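Local coordinates for protein aromatic-ring-hydroxylating dioxygenase beta subunit (Catenulispora acidiphila, PDB 6VW4) that is of unknown function but binds a polycyclic benzoisochromene acetic acid ligand in an NTF2-like fold, consistent with a role in polyketide biosynthesis, at residues L103-T106 with G111-V114. Sequence-based numbering, arbitrary orientation.
Sequences LVLT and GLTV
T106 and T113 form the hydrogen-bonded antiparallel pair that joins segments 103-106 and 111-114, whose N-to-C directions make an angle of 160°, close to antiparallel, with their axes 5.0 Å apart at closest approach. The two bonds are reciprocal: T106 N to T113 O measures 3.0 Å, and T113 N to T106 O 2.8 Å. T106 O also receives a CA-H...O contact from L112, whose CA lies 3.3 Å away. One step along, L105 and V114 make the adjoining non-hydrogen-bonded pair.

The faces of the sheet differ in character. On one, the two threonine side chains stand side by side, T106 CB 3.7 Å from T113 OG1. With chi1 at -50°, T106 OG1 sits beside its own backbone N and points at a water, but their 2.5 Å separation is too short to be taken at face value, and the details of that bond are doubtful. The same water donates to T113 O at 2.9 Å, and T113 O therefore accepts from T106 N as well as from the water. The opposite face is aliphatic. L105 and V114 point the same way, and L105 CD2 rests against both methyls of V114, nearest CG2 at 3.7 Å. L112 CD1 reaches L105 CB from the turn side, while L103 CD1 approaches V114 CG1 obliquely from the other. This leucine-valine patch packs against two further copies of the protein, V114 meeting V114 of each.

V104 shares the threonine face and its side chain comes near the bound ligand. The arrangement is a beta hairpin between strands 96-108 and 111-126, part of the curved mixed sheet of the SnoaL-like, NTF2-type fold, with the ligand on one face and subunits on the other.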
ATOM      1  N   LEU A 103      -0.290   4.943   6.911  1.00 33.41           N
ATOM      2  CA  LEU A 103       0.777   4.552   7.814  1.00 31.14           C
ATOM      3  C   LEU A 103       1.936   5.545   7.722  1.00 32.97           C
ATOM      4  O   LEU A 103       2.525   5.716   6.649  1.00 34.98           O
ATOM      5  CB  LEU A 103       1.269   3.148   7.473  1.00 32.07           C
ATOM      6  CG  LEU A 103       2.322   2.610   8.455  1.00 43.17           C
ATOM      7  CD1 LEU A 103       1.745   2.452   9.831  1.00 42.58           C
ATOM      8  CD2 LEU A 103       2.908   1.283   7.984  1.00 39.90           C
ATOM      9  N   VAL A 104       2.298   6.154   8.848  1.00 38.14           N
ATOM     10  CA  VAL A 104       3.400   7.109   8.915  1.00 32.33           C
ATOM     11  C   VAL A 104       4.700   6.400   9.264  1.00 31.08           C
ATOM     12  O   VAL A 104       4.768   5.597  10.192  1.00 35.09           O
ATOM     13  CB  VAL A 104       3.087   8.213   9.939  1.00 44.49           C
ATOM     14  CG1 VAL A 104       4.155   9.290   9.900  1.00 46.15           C
ATOM     15  CG2 VAL A 104       1.713   8.784   9.665  1.00 41.33           C
ATOM     16  N   LEU A 105       5.736   6.692   8.504  1.00 35.61           N
ATOM     17  CA  LEU A 105       7.087   6.229   8.782  1.00 29.09           C
ATOM     18  C   LEU A 105       8.003   7.424   9.004  1.00 40.85           C
ATOM     19  O   LEU A 105       7.887   8.447   8.319  1.00 37.60           O
ATOM     20  CB  LEU A 105       7.618   5.399   7.658  1.00 33.30           C
ATOM     21  CG  LEU A 105       6.841   4.103   7.501  1.00 51.39           C
ATOM     22  CD1 LEU A 105       7.353   3.465   6.269  1.00 58.59           C
ATOM     23  CD2 LEU A 105       7.021   3.186   8.681  1.00 55.71           C
ATOM     24  N   THR A 106       8.901   7.303   9.979  1.00 35.46           N
ATOM     25  CA  THR A 106       9.865   8.365  10.278  1.00 41.01           C
ATOM     26  C   THR A 106      11.253   7.763  10.437  1.00 37.41           C
ATOM     27  O   THR A 106      11.494   6.938  11.325  1.00 31.20           O
ATOM     28  CB  THR A 106       9.495   9.139  11.542  1.00 42.36           C
ATOM     29  OG1 THR A 106       8.132   9.538  11.483  1.00 36.87           O
ATOM     30  CG2 THR A 106      10.359  10.407  11.668  1.00 48.41           C
ATOM     31  N   GLY A 111      17.376   5.288  13.482  1.00 51.53           N
ATOM     32  CA  GLY A 111      16.471   4.226  13.074  1.00 50.54           C
ATOM     33  C   GLY A 111      15.113   4.726  12.593  1.00 40.24           C
ATOM     34  O   GLY A 111      14.894   5.915  12.352  1.00 43.32           O
ATOM     35  N   LEU A 112      14.202   3.772  12.461  1.00 43.83           N
ATOM     36  CA  LEU A 112      12.920   3.971  11.807  1.00 45.94           C
ATOM     37  C   LEU A 112      11.814   3.742  12.821  1.00 42.59           C
ATOM     38  O   LEU A 112      11.704   2.652  13.377  1.00 41.72           O
ATOM     39  CB  LEU A 112      12.779   3.017  10.626  1.00 36.06           C
ATOM     40  CG  LEU A 112      11.412   2.977   9.916  1.00 38.16           C
ATOM     41  CD1 LEU A 112      11.040   4.311   9.309  1.00 39.89           C
ATOM     42  CD2 LEU A 112      11.382   1.957   8.776  1.00 47.76           C
ATOM     43  N   THR A 113      10.999   4.758  13.061  1.00 38.08           N
ATOM     44  CA  THR A 113       9.842   4.606  13.930  1.00 37.42           C
ATOM     45  C   THR A 113       8.593   4.454  13.052  1.00 39.15           C
ATOM     46  O   THR A 113       8.342   5.260  12.143  1.00 37.93           O
ATOM     47  CB  THR A 113       9.729   5.776  14.944  1.00 30.02           C
ATOM     48  OG1 THR A 113       8.979   6.872  14.423  1.00 67.41           O
ATOM     49  CG2 THR A 113      11.125   6.301  15.338  1.00 41.34           C
ATOM     50  N   VAL A 114       7.807   3.432  13.355  1.00 37.54           N
ATOM     51  CA  VAL A 114       6.618   3.091  12.615  1.00 37.37           C
ATOM     52  C   VAL A 114       5.399   3.544  13.384  1.00 36.26           C
ATOM     53  O   VAL A 114       5.123   3.043  14.470  1.00 40.22           O
ATOM     54  CB  VAL A 114       6.560   1.588  12.331  1.00 40.32           C
ATOM     55  CG1 VAL A 114       5.318   1.310  11.491  1.00 44.26           C
ATOM     56  CG2 VAL A 114       7.855   1.132  11.667  1.00 37.28           C
TER
HETATM   57  O   HOH W   1       6.744   7.618  12.375  1.00 41.37           O